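PDB 4DGF: sulfate transporter sulfate transporter family protein, which probably transports sulfate or related anions across the membrane as a SulP family member, the present chain being its cytoplasmic STAS domain. Local coordinates for residues P63-T68 against D94-A99. Sequence-based numbering, arbitrary orientation.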
# COMPACT_ATOMS: atom_id res chain seq x y z
N PRO A 63 1.15 -7.49 10.78
CA PRO A 63 2.47 -7.65 11.35
C PRO A 63 3.46 -8.57 10.66
O PRO A 63 4.70 -8.51 11.00
CB PRO A 63 2.18 -8.18 12.78
CG PRO A 63 0.86 -8.89 12.65
CD PRO A 63 0.14 -8.39 11.39
N VAL A 64 2.99 -9.38 9.69
CA VAL A 64 3.75 -10.47 9.19
C VAL A 64 3.25 -10.63 7.74
O VAL A 64 2.08 -10.29 7.41
CB VAL A 64 3.52 -11.86 9.99
CG1 VAL A 64 4.14 -11.77 11.37
CG2 VAL A 64 2.08 -12.23 10.07
N ILE A 65 4.14 -11.08 6.90
CA ILE A 65 3.86 -11.43 5.50
C ILE A 65 4.70 -12.70 5.17
O ILE A 65 5.92 -12.79 5.58
CB ILE A 65 4.24 -10.21 4.63
CG1 ILE A 65 3.98 -10.44 3.12
CG2 ILE A 65 5.71 -9.88 4.93
CD1 ILE A 65 4.09 -9.16 2.40
N ASP A 66 4.09 -13.67 4.44
CA ASP A 66 4.92 -14.82 4.10
C ASP A 66 5.39 -14.75 2.63
O ASP A 66 5.26 -13.67 1.98
CB ASP A 66 4.08 -16.05 4.34
CG ASP A 66 3.05 -16.32 3.22
OD1 ASP A 66 2.55 -15.33 2.60
OD2 ASP A 66 2.60 -17.51 3.03
N ALA A 67 5.90 -15.86 2.09
CA ALA A 67 6.43 -15.78 0.75
C ALA A 67 5.28 -15.52 -0.30
O ALA A 67 5.51 -14.88 -1.33
CB ALA A 67 7.15 -17.06 0.41
N THR A 68 4.09 -16.11 -0.08
CA THR A 68 2.99 -15.94 -1.00
C THR A 68 2.51 -14.50 -0.95
O THR A 68 2.20 -13.90 -1.98
CB THR A 68 1.88 -16.93 -0.56
OG1 THR A 68 2.32 -18.29 -0.82
CG2 THR A 68 0.56 -16.74 -1.42
N ASP A 94 7.63 -1.37 12.63
CA ASP A 94 9.05 -1.75 12.54
C ASP A 94 9.29 -3.23 12.23
O ASP A 94 10.15 -3.53 11.42
CB ASP A 94 9.70 -1.38 13.88
CG ASP A 94 9.96 0.10 14.02
OD1 ASP A 94 9.75 0.88 13.06
OD2 ASP A 94 10.39 0.50 15.15
N ARG A 95 8.42 -4.13 12.69
CA ARG A 95 8.61 -5.53 12.36
C ARG A 95 8.27 -5.79 10.90
O ARG A 95 9.04 -6.41 10.15
CB ARG A 95 7.77 -6.38 13.28
CG ARG A 95 7.86 -7.80 12.77
CD ARG A 95 6.95 -8.64 13.59
NE ARG A 95 7.23 -9.98 13.07
CZ ARG A 95 6.88 -11.11 13.66
NH1 ARG A 95 6.18 -11.07 14.79
NH2 ARG A 95 7.17 -12.26 13.05
N LEU A 96 7.16 -5.21 10.43
CA LEU A 96 6.90 -5.39 8.97
C LEU A 96 7.99 -4.82 8.06
O LEU A 96 8.36 -5.43 7.01
CB LEU A 96 5.51 -4.81 8.63
CG LEU A 96 5.17 -4.98 7.15
CD1 LEU A 96 5.04 -6.45 6.80
CD2 LEU A 96 3.76 -4.39 6.98
N TYR A 97 8.49 -3.65 8.40
CA TYR A 97 9.50 -2.99 7.60
C TYR A 97 10.73 -3.95 7.52
O TYR A 97 11.30 -4.11 6.44
CB TYR A 97 9.92 -1.67 8.30
CG TYR A 97 10.98 -0.91 7.55
CD1 TYR A 97 10.65 0.04 6.61
CD2 TYR A 97 12.31 -1.19 7.79
CE1 TYR A 97 11.66 0.76 5.96
CE2 TYR A 97 13.29 -0.49 7.14
CZ TYR A 97 12.94 0.47 6.21
OH TYR A 97 13.93 1.19 5.53
N GLY A 98 11.06 -4.54 8.66
CA GLY A 98 12.24 -5.43 8.70
C GLY A 98 12.04 -6.59 7.71
O GLY A 98 13.00 -6.93 7.01
N ALA A 99 10.82 -7.16 7.66
CA ALA A 99 10.51 -8.29 6.74
C ALA A 99 10.67 -7.76 5.30
O ALA A 99 11.32 -8.38 4.47
CB ALA A 99 9.12 -8.88 7.03
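Arg95 reaches over from the first turn of helix 94-103 and lays its guanidinium against Val64. In the alternating strand-helix fold of the STAS domain, with its parallel strands 24-28, 54-58 and 86-90, the loop leaving strand 54-58 here packs on the start of the helix that follows strand 86-90. CG1 of Val64 sits above one face of the flat group, displaced toward its rim, and comes within 3.5 Å of Arg95 NH2. The two side chains run side by side and point the same way. Arg95 gets there with CG anti to its backbone N (chi1 172°) and the chain extended as far as NE, which carries its methylenes past the Pro63 carbonyl; Pro63 O lies 3.4 Å from Arg95 CD.

Deeper in, the contact turns apolar. Ile65 and Leu96, both buried, cross at about a right angle, with Ile65 CG2 4.0 Å from Leu96 CD1. The same methyl meets the next turn of the helix, 4.1 Å from Ala99 CB, and that turn is closed by the backbone hydrogen bond from Ala99 N to Arg95 O. Ile65 CG1 stands anti to its backbone N (chi1 -179°), which turns CG2, between N and the carbonyl carbon, to the helix.

Further out, Val64 is hydrogen-bonded through its backbone to Phe33, and the Ile65 side chain rests on that same Phe33. Ser93 OG takes the hydrogen bond from Leu96 N. At the far end of segment 63-68, Asp66 is the N-cap of helix 67-83, its OD1 accepting from Gly69 N.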